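Local coordinates for protein transketolase (Campylobacter jejuni, PDB 3L84) that belongs to the transketolases, a family of enzymes whose chain combines a thiamine diphosphate binding domain, a pyrimidine binding domain and a C-terminal domain, at residues 45-50 against 141-146; 55-60 against 302-307. All coordinates share one frame; numbering follows the deposited sequence.

In the fold
Contacts 1 and 2 lie side by side, with centres about 7 Å apart, in the thiamine diphosphate binding domain. Their segments alternate along the chain, in the order 45-50, 55-60, 141-146 and 302-307. The first two belong to one loop between helix 30-42 and strand 60-63. Segment 141-146 leads from helix 118-137 into strand 146-151, the neighbour of strand 60-63 in the parallel sheet, while 302-307 is a piece of helix 293-310. Contact 1 therefore joins the approaches to two adjacent strands, and contact 2 sets helix 293-310 against the same loop. Asn-57 ties them together, since it packs in contact 2 and bonds to the polar ends of contact 1.

Contact 1. Residues 45-50 against 141-146; sequences HLKHNP and LIDHKI
Lys-47 sends its CG trans to the backbone N (chi1 -176°), then bends at chi3 (70°), and this course carries NZ over to Asp-143. There CG lies between the backbone N and the carbonyl carbon, turning OD1 back to meet the amine. The two side chains cross at about a right angle, and NZ and OD1 stand 3.5 Å apart, a long salt bridge. Lys-47 was modelled in two conformers, only one of which is described here, so the salt bridge is to be read with some caution. The nearest CA atoms, those of Lys-47 and His-144, are 7.8 Å apart, and a long, flexible lysine suits the place, since its four methylenes carry the amine across that gap.

Both charged ends have stronger partners in Asn-57: its carbonyl O accepts from Lys-47 NZ, and its side-chain ND2 donates to Asp-143 OD1. One asparagine thus positions the amine and the carboxylate together.

Beside the salt bridge, NZ also passes His-144 CB at 4.1 Å, a glancing contact, as the imidazole itself turns away. The ring is fixed at both nitrogens. ND1 donates to Lys-145 O over 3.0 Å in a nearly straight bond (176°); the acceptor lies in the ring plane, whereas the donor stands above the plane of the carbonyl. NE2 is hydrogen-bonded to Tyr-404 OH. Histidine suits this buried spot because its flat ring carries two nitrogens at different points of its rim.

In the surrounding fold, Lys-47 also touches Glu-300 of helix 293-310 and His-144 lies on Ala-130 of helix 118-137, while segment 141-146 runs straight into strand 146-151, alongside strand 60-63 in the parallel sheet.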
ATOM      1  N   HIS A  45     -11.889 -30.240  16.544  1.00  9.32           N
ATOM      2  CA  HIS A  45     -10.738 -30.576  15.712  1.00  9.95           C
ATOM      3  C   HIS A  45      -9.456 -29.850  16.130  1.00 10.17           C
ATOM      4  O   HIS A  45      -8.361 -30.369  15.925  1.00 11.02           O
ATOM      5  CB  HIS A  45     -11.044 -30.222  14.252  1.00 10.36           C
ATOM      6  CG  HIS A  45     -12.101 -31.080  13.646  1.00 11.40           C
ATOM      7  ND1 HIS A  45     -11.806 -32.202  12.908  1.00 10.64           N
ATOM      8  CD2 HIS A  45     -13.445 -30.993  13.695  1.00 10.00           C
ATOM      9  CE1 HIS A  45     -12.940 -32.764  12.515  1.00 11.42           C
ATOM     10  NE2 HIS A  45     -13.954 -32.061  12.994  1.00  9.86           N
ATOM     11  N   LEU A  46      -9.590 -28.656  16.676  1.00 10.36           N
ATOM     12  CA  LEU A  46      -8.451 -27.808  16.985  1.00 10.06           C
ATOM     13  C   LEU A  46      -7.627 -28.425  18.096  1.00  9.82           C
ATOM     14  O   LEU A  46      -8.165 -28.817  19.154  1.00 11.44           O
ATOM     15  CB  LEU A  46      -8.963 -26.433  17.429  1.00 10.87           C
ATOM     16  CG  LEU A  46      -7.966 -25.292  17.466  1.00 12.41           C
ATOM     17  CD1 LEU A  46      -7.599 -24.915  16.026  1.00 13.64           C
ATOM     18  CD2 LEU A  46      -8.510 -24.101  18.218  1.00 14.80           C
ATOM     19  N   LYS A  47      -6.321 -28.522  17.857  1.00  9.17           N
ATOM     20  CA  LYS A  47      -5.383 -29.033  18.834  0.50  9.28           C
ATOM     21  C   LYS A  47      -4.639 -27.835  19.427  1.00  9.44           C
ATOM     22  O   LYS A  47      -3.964 -27.075  18.703  1.00 10.11           O
ATOM     23  CB  LYS A  47      -4.428 -29.976  18.132  0.50 10.42           C
ATOM     24  CG  LYS A  47      -3.441 -30.677  19.021  0.50 11.28           C
ATOM     25  CD  LYS A  47      -2.341 -31.317  18.177  0.50 13.83           C
ATOM     26  CE  LYS A  47      -1.444 -30.275  17.543  0.50 14.38           C
ATOM     27  NZ  LYS A  47      -0.181 -30.840  17.147  0.50 13.46           N
ATOM     28  N   HIS A  48      -4.803 -27.620  20.713  1.00  9.02           N
ATOM     29  CA  HIS A  48      -4.290 -26.432  21.394  1.00  8.79           C
ATOM     30  C   HIS A  48      -4.311 -26.633  22.894  1.00  8.85           C
ATOM     31  O   HIS A  48      -5.092 -27.434  23.411  1.00  9.17           O
ATOM     32  CB  HIS A  48      -5.098 -25.183  20.978  1.00  8.62           C
ATOM     33  CG  HIS A  48      -6.538 -25.137  21.410  1.00  9.84           C
ATOM     34  ND1 HIS A  48      -7.504 -26.088  21.110  1.00 12.40           N
ATOM     35  CD2 HIS A  48      -7.181 -24.152  22.066  1.00  8.11           C
ATOM     36  CE1 HIS A  48      -8.670 -25.690  21.613  1.00  7.08           C
ATOM     37  NE2 HIS A  48      -8.500 -24.506  22.180  1.00 13.89           N
ATOM     38  N   ASN A  49      -3.431 -25.917  23.579  1.00  8.09           N
ATOM     39  CA  ASN A  49      -3.380 -25.929  25.032  1.00  8.12           C
ATOM     40  C   ASN A  49      -3.733 -24.539  25.586  1.00  8.13           C
ATOM     41  O   ASN A  49      -2.913 -23.640  25.562  1.00  8.94           O
ATOM     42  CB  ASN A  49      -2.011 -26.354  25.553  1.00  8.08           C
ATOM     43  CG  ASN A  49      -2.024 -26.514  27.048  1.00  9.35           C
ATOM     44  OD1 ASN A  49      -3.051 -26.203  27.696  1.00  8.77           O
ATOM     45  ND2 ASN A  49      -0.953 -27.052  27.602  1.00  9.04           N
ATOM     46  N   PRO A  50      -4.989 -24.353  26.039  1.00  8.65           N
ATOM     47  CA  PRO A  50      -5.399 -23.058  26.579  1.00  8.47           C
ATOM     48  C   PRO A  50      -4.484 -22.544  27.702  1.00  9.43           C
ATOM     49  O   PRO A  50      -4.410 -21.343  27.917  1.00 10.26           O
ATOM     50  CB  PRO A  50      -6.826 -23.340  27.075  1.00  9.83           C
ATOM     51  CG  PRO A  50      -7.306 -24.469  26.260  1.00 10.79           C
ATOM     52  CD  PRO A  50      -6.069 -25.347  26.098  1.00 10.25           C
ATOM     53  N   LEU A 141       7.997 -33.731  15.066  1.00  9.73           N
ATOM     54  CA  LEU A 141       7.813 -32.617  15.990  1.00  8.89           C
ATOM     55  C   LEU A 141       6.889 -31.512  15.458  1.00  8.70           C
ATOM     56  O   LEU A 141       6.316 -30.739  16.233  1.00  9.35           O
ATOM     57  CB  LEU A 141       9.157 -31.993  16.354  1.00  9.35           C
ATOM     58  CG  LEU A 141      10.091 -32.868  17.179  1.00  8.76           C
ATOM     59  CD1 LEU A 141      11.365 -32.100  17.567  1.00  9.79           C
ATOM     60  CD2 LEU A 141       9.373 -33.453  18.409  1.00 12.05           C
ATOM     61  N   ILE A 142       6.781 -31.359  14.140  1.00  8.74           N
ATOM     62  CA  ILE A 142       5.938 -30.310  13.567  1.00  8.54           C
ATOM     63  C   ILE A 142       4.960 -30.926  12.598  1.00  9.07           C
ATOM     64  O   ILE A 142       5.354 -31.477  11.569  1.00  9.87           O
ATOM     65  CB  ILE A 142       6.747 -29.213  12.873  1.00  8.54           C
ATOM     66  CG1 ILE A 142       7.703 -28.543  13.869  1.00  8.89           C
ATOM     67  CG2 ILE A 142       5.805 -28.173  12.232  1.00  9.68           C
ATOM     68  CD1 ILE A 142       7.062 -27.641  14.931  1.00  9.71           C
ATOM     69  N   ASP A 143       3.688 -30.897  12.962  1.00  8.10           N
ATOM     70  CA  ASP A 143       2.641 -31.576  12.161  1.00  9.84           C
ATOM     71  C   ASP A 143       1.246 -30.933  12.233  1.00 10.29           C
ATOM     72  O   ASP A 143       0.261 -31.523  11.816  1.00 12.71           O
ATOM     73  CB  ASP A 143       2.592 -33.055  12.461  1.00 10.85           C
ATOM     74  CG  ASP A 143       2.071 -33.346  13.824  1.00 13.27           C
ATOM     75  OD1 ASP A 143       1.643 -32.400  14.532  1.00 15.66           O
ATOM     76  OD2 ASP A 143       2.077 -34.548  14.218  1.00 17.35           O
ATOM     77  N   HIS A 144       1.176 -29.706  12.666  1.00  9.11           N
ATOM     78  CA  HIS A 144      -0.093 -29.086  13.035  1.00  7.72           C
ATOM     79  C   HIS A 144      -0.739 -28.435  11.797  1.00  7.87           C
ATOM     80  O   HIS A 144      -0.161 -28.370  10.701  1.00  9.79           O
ATOM     81  CB  HIS A 144       0.177 -28.043  14.120  1.00  8.17           C
ATOM     82  CG  HIS A 144       1.013 -26.906  13.655  1.00  7.00           C
ATOM     83  ND1 HIS A 144       0.499 -25.818  12.972  1.00  7.57           N
ATOM     84  CD2 HIS A 144       2.354 -26.705  13.711  1.00  8.15           C
ATOM     85  CE1 HIS A 144       1.480 -24.978  12.696  1.00  7.39           C
ATOM     86  NE2 HIS A 144       2.623 -25.494  13.123  1.00  8.22           N
ATOM     87  N   LYS A 145      -1.968 -27.988  11.986  1.00  6.54           N
ATOM     88  CA  LYS A 145      -2.721 -27.268  10.954  1.00  7.59           C
ATOM     89  C   LYS A 145      -2.710 -25.775  11.200  1.00  7.07           C
ATOM     90  O   LYS A 145      -2.362 -25.300  12.292  1.00  7.74           O
ATOM     91  CB  LYS A 145      -4.157 -27.784  10.920  1.00  8.15           C
ATOM     92  CG  LYS A 145      -4.275 -29.254  10.572  1.00  9.22           C
ATOM     93  CD  LYS A 145      -3.863 -29.586   9.143  1.00 10.17           C
ATOM     94  CE  LYS A 145      -3.992 -31.086   8.827  1.00 10.59           C
ATOM     95  NZ  LYS A 145      -3.489 -31.351   7.465  1.00 12.84           N
ATOM     96  N   ILE A 146      -3.129 -25.043  10.169  1.00  7.10           N
ATOM     97  CA  ILE A 146      -3.375 -23.602  10.213  1.00  7.70           C
ATOM     98  C   ILE A 146      -4.767 -23.394   9.675  1.00  7.75           C
ATOM     99  O   ILE A 146      -5.053 -23.773   8.520  1.00  8.73           O
ATOM    100  CB  ILE A 146      -2.375 -22.801   9.384  1.00  7.86           C
ATOM    101  CG1 ILE A 146      -0.922 -23.015   9.878  1.00  8.66           C
ATOM    102  CG2 ILE A 146      -2.755 -21.314   9.431  1.00  8.46           C
ATOM    103  CD1 ILE A 146      -0.208 -24.291   9.516  1.00  9.75           C
TER

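Contact 2. Residues 55-60 against 302-307; sequences WLNRDR and AKWKDK
Trp-55 and Trp-304 meet in an offset edge-to-face pair where a type I beta turn, Trp-55 to Arg-58, packs against helix 293-310. The centroids of their five-membered rings are 4.9 Å apart and the planes stand at 67°. The edge of Trp-55 carrying NE1 and CD1 is directed at the face of Trp-304, and NE1 comes within 3.4 Å of Trp-304 CD2. Trp-304 reaches this position by leaving the helix with CG opposite its own N (chi1 -177°), so that the large indole extends from the helix onto the turn.

The same face of Trp-304 receives Asn-57. Its CB sits 3.8 Å from the centroid of the five-membered ring, a CH-pi contact, and the amide plane lies only 29° from the ring plane, with the amide itself bonded beyond the contact to Asp-143. At the far end of the indole, Leu-56 CB adds an apolar touch of 4.2 Å to Trp-304 CH2. Tryptophan is apt here: its large indole meets three neighbours, Trp-55 and Asn-57 over one face, and its buried NE1 is satisfied by Leu-141 O.

Within 302-307 the contact with the turn falls almost wholly to Trp-304. Lys-303, Lys-305 and Asp-306 are exposed, and their charged ends suit a surface facing solvent; Lys-307, likewise exposed, turns its NZ back to Asp-140 O.

On the side of the turn away from the helix, arginines secure its carbonyls. Arg-60 grips Leu-56 O end-on, with NH1 at 2.9 Å and NH2 at 3.0 Å, both from one face of that carbonyl plane. Trp-55 O is held differently: the turn's backbone donor, Arg-58 N, and Arg-58 NH1, 2.9 Å from that oxygen, approach it from opposite faces of its plane.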
ATOM      1  N   TRP A  55       2.695 -23.241  22.988  1.00  7.74           N
ATOM      2  CA  TRP A  55       3.064 -24.598  22.593  1.00  7.67           C
ATOM      3  C   TRP A  55       3.369 -24.601  21.099  1.00  7.29           C
ATOM      4  O   TRP A  55       2.515 -24.289  20.279  1.00  7.41           O
ATOM      5  CB  TRP A  55       1.932 -25.561  22.918  1.00  7.72           C
ATOM      6  CG  TRP A  55       2.143 -26.955  22.379  1.00  6.96           C
ATOM      7  CD1 TRP A  55       3.341 -27.626  22.188  1.00  7.55           C
ATOM      8  CD2 TRP A  55       1.107 -27.825  21.900  1.00  6.66           C
ATOM      9  NE1 TRP A  55       3.071 -28.849  21.632  1.00  7.22           N
ATOM     10  CE2 TRP A  55       1.726 -28.990  21.429  1.00  5.69           C
ATOM     11  CE3 TRP A  55      -0.281 -27.713  21.829  1.00  6.56           C
ATOM     12  CZ2 TRP A  55       1.011 -30.061  20.891  1.00  7.73           C
ATOM     13  CZ3 TRP A  55      -1.003 -28.762  21.297  1.00  9.03           C
ATOM     14  CH2 TRP A  55      -0.341 -29.940  20.833  1.00  8.68           C
ATOM     15  N   LEU A  56       4.596 -24.963  20.752  1.00  6.98           N
ATOM     16  CA  LEU A  56       5.079 -24.741  19.381  1.00  6.90           C
ATOM     17  C   LEU A  56       4.293 -25.502  18.321  1.00  6.68           C
ATOM     18  O   LEU A  56       4.201 -25.035  17.193  1.00  7.44           O
ATOM     19  CB  LEU A  56       6.553 -25.136  19.292  1.00  7.65           C
ATOM     20  CG  LEU A  56       7.276 -24.739  18.025  1.00  7.57           C
ATOM     21  CD1 LEU A  56       7.384 -23.221  17.870  1.00 10.41           C
ATOM     22  CD2 LEU A  56       8.682 -25.337  18.068  1.00 11.47           C
ATOM     23  N   ASN A  57       3.777 -26.681  18.658  1.00  6.13           N
ATOM     24  CA  ASN A  57       3.093 -27.531  17.692  1.00  5.75           C
ATOM     25  C   ASN A  57       1.570 -27.442  17.787  1.00  6.24           C
ATOM     26  O   ASN A  57       0.885 -28.321  17.285  1.00  6.70           O
ATOM     27  CB  ASN A  57       3.580 -28.990  17.757  1.00  6.58           C
ATOM     28  CG  ASN A  57       3.187 -29.798  16.519  1.00  6.12           C
ATOM     29  OD1 ASN A  57       3.283 -29.325  15.407  1.00  6.84           O
ATOM     30  ND2 ASN A  57       2.723 -31.040  16.722  1.00  6.79           N
ATOM     31  N   ARG A  58       1.063 -26.407  18.420  1.00  6.21           N
ATOM     32  CA  ARG A  58      -0.372 -26.142  18.408  1.00  5.97           C
ATOM     33  C   ARG A  58      -0.881 -25.848  16.997  1.00  6.71           C
ATOM     34  O   ARG A  58      -0.165 -25.286  16.166  1.00  7.06           O
ATOM     35  CB  ARG A  58      -0.710 -24.955  19.301  1.00  7.15           C
ATOM     36  CG  ARG A  58      -0.233 -23.630  18.781  1.00  6.46           C
ATOM     37  CD  ARG A  58      -0.320 -22.553  19.826  1.00  6.36           C
ATOM     38  NE  ARG A  58       0.022 -21.229  19.299  1.00  7.51           N
ATOM     39  CZ  ARG A  58       1.258 -20.769  19.299  1.00  7.93           C
ATOM     40  NH1 ARG A  58       2.278 -21.501  19.695  1.00  7.57           N
ATOM     41  NH2 ARG A  58       1.522 -19.547  18.880  1.00  8.98           N
ATOM     42  N   ASP A  59      -2.131 -26.186  16.716  1.00  5.76           N
ATOM     43  CA  ASP A  59      -2.776 -25.613  15.545  1.00  6.32           C
ATOM     44  C   ASP A  59      -2.853 -24.090  15.706  1.00  6.81           C
ATOM     45  O   ASP A  59      -3.058 -23.589  16.811  1.00  8.48           O
ATOM     46  CB  ASP A  59      -4.190 -26.131  15.374  1.00  6.95           C
ATOM     47  CG  ASP A  59      -4.267 -27.583  14.992  1.00  7.89           C
ATOM     48  OD1 ASP A  59      -3.278 -28.194  14.502  1.00  7.22           O
ATOM     49  OD2 ASP A  59      -5.351 -28.186  15.193  1.00  8.69           O
ATOM     50  N   ARG A  60      -2.697 -23.371  14.609  1.00  7.56           N
ATOM     51  CA  ARG A  60      -2.762 -21.907  14.603  1.00  8.07           C
ATOM     52  C   ARG A  60      -4.127 -21.511  14.011  1.00  7.99           C
ATOM     53  O   ARG A  60      -4.414 -21.829  12.866  1.00  9.28           O
ATOM     54  CB  ARG A  60      -1.622 -21.252  13.792  1.00  9.27           C
ATOM     55  CG  ARG A  60      -0.158 -21.688  14.072  1.00 11.98           C
ATOM     56  CD  ARG A  60       0.215 -21.389  15.470  1.00 11.65           C
ATOM     57  NE  ARG A  60       1.671 -21.318  15.732  1.00  8.82           N
ATOM     58  CZ  ARG A  60       2.477 -22.358  15.973  1.00  7.33           C
ATOM     59  NH1 ARG A  60       2.021 -23.601  15.901  1.00  7.15           N
ATOM     60  NH2 ARG A  60       3.751 -22.176  16.333  1.00  7.41           N
ATOM     61  N   ALA A 302       1.760 -32.697  26.496  1.00  8.99           N
ATOM     62  CA  ALA A 302       2.592 -33.656  27.221  1.00  8.79           C
ATOM     63  C   ALA A 302       3.160 -34.718  26.302  1.00  8.79           C
ATOM     64  O   ALA A 302       4.348 -35.020  26.339  1.00  8.87           O
ATOM     65  CB  ALA A 302       1.791 -34.301  28.334  1.00 10.20           C
ATOM     66  N   LYS A 303       2.316 -35.236  25.414  1.00  8.46           N
ATOM     67  CA  LYS A 303       2.721 -36.240  24.411  1.00  9.85           C
ATOM     68  C   LYS A 303       3.771 -35.640  23.497  1.00  8.94           C
ATOM     69  O   LYS A 303       4.758 -36.314  23.124  1.00  8.66           O
ATOM     70  CB  LYS A 303       1.491 -36.735  23.593  1.00 10.53           C
ATOM     71  CG  LYS A 303       0.508 -37.597  24.402  1.00 14.46           C
ATOM     72  CD  LYS A 303      -0.711 -37.983  23.557  1.00 17.37           C
ATOM     73  CE  LYS A 303      -1.780 -38.731  24.370  1.00 21.94           C
ATOM     74  NZ  LYS A 303      -2.908 -39.173  23.472  1.00 24.95           N
ATOM     75  N   TRP A 304       3.581 -34.378  23.121  1.00  8.90           N
ATOM     76  CA  TRP A 304       4.522 -33.719  22.242  1.00  9.12           C
ATOM     77  C   TRP A 304       5.880 -33.500  22.919  1.00  8.38           C
ATOM     78  O   TRP A 304       6.929 -33.736  22.344  1.00  9.31           O
ATOM     79  CB  TRP A 304       3.944 -32.391  21.750  1.00  8.82           C
ATOM     80  CG  TRP A 304       4.855 -31.700  20.790  1.00  7.93           C
ATOM     81  CD1 TRP A 304       4.950 -31.948  19.480  1.00  7.64           C
ATOM     82  CD2 TRP A 304       5.851 -30.704  21.097  1.00  8.43           C
ATOM     83  NE1 TRP A 304       5.917 -31.159  18.920  1.00  9.29           N
ATOM     84  CE2 TRP A 304       6.477 -30.376  19.888  1.00  9.10           C
ATOM     85  CE3 TRP A 304       6.249 -30.050  22.270  1.00  8.64           C
ATOM     86  CZ2 TRP A 304       7.502 -29.417  19.806  1.00  9.76           C
ATOM     87  CZ3 TRP A 304       7.258 -29.062  22.185  1.00 10.46           C
ATOM     88  CH2 TRP A 304       7.863 -28.769  20.962  1.00 10.60           C
ATOM     89  N   LYS A 305       5.863 -33.094  24.178  1.00  8.16           N
ATOM     90  CA  LYS A 305       7.085 -32.918  24.928  1.00  9.38           C
ATOM     91  C   LYS A 305       7.861 -34.236  25.032  1.00  8.29           C
ATOM     92  O   LYS A 305       9.106 -34.261  24.992  1.00  8.61           O
ATOM     93  CB  LYS A 305       6.791 -32.309  26.304  1.00  9.85           C
ATOM     94  CG  LYS A 305       6.397 -30.844  26.212  1.00 11.02           C
ATOM     95  CD  LYS A 305       6.408 -30.167  27.563  1.00 17.34           C
ATOM     96  CE  LYS A 305       5.380 -30.632  28.481  1.00 21.72           C
ATOM     97  NZ  LYS A 305       5.542 -29.756  29.715  1.00 21.62           N
ATOM     98  N   ASP A 306       7.162 -35.356  25.114  1.00  8.06           N
ATOM     99  CA  ASP A 306       7.836 -36.663  25.128  1.00  8.46           C
ATOM    100  C   ASP A 306       8.521 -36.945  23.796  1.00  8.56           C
ATOM    101  O   ASP A 306       9.596 -37.491  23.754  1.00  8.86           O
ATOM    102  CB  ASP A 306       6.821 -37.782  25.473  1.00  7.99           C
ATOM    103  CG  ASP A 306       6.273 -37.669  26.883  1.00 11.47           C
ATOM    104  OD1 ASP A 306       6.952 -37.064  27.755  1.00 11.52           O
ATOM    105  OD2 ASP A 306       5.179 -38.221  27.160  1.00 10.63           O
ATOM    106  N   LYS A 307       7.891 -36.558  22.686  1.00  8.26           N
ATOM    107  CA  LYS A 307       8.558 -36.684  21.375  1.00  8.86           C
ATOM    108  C   LYS A 307       9.770 -35.805  21.289  1.00  8.65           C
ATOM    109  O   LYS A 307      10.797 -36.228  20.751  1.00  8.59           O
ATOM    110  CB  LYS A 307       7.586 -36.345  20.235  1.00  9.02           C
ATOM    111  CG  LYS A 307       6.429 -37.364  20.095  1.00 11.02           C
ATOM    112  CD  LYS A 307       5.568 -37.066  18.866  1.00 14.41           C
ATOM    113  CE  LYS A 307       5.897 -37.968  17.703  1.00 20.16           C
ATOM    114  NZ  LYS A 307       5.127 -37.629  16.433  1.00 23.94           N
TER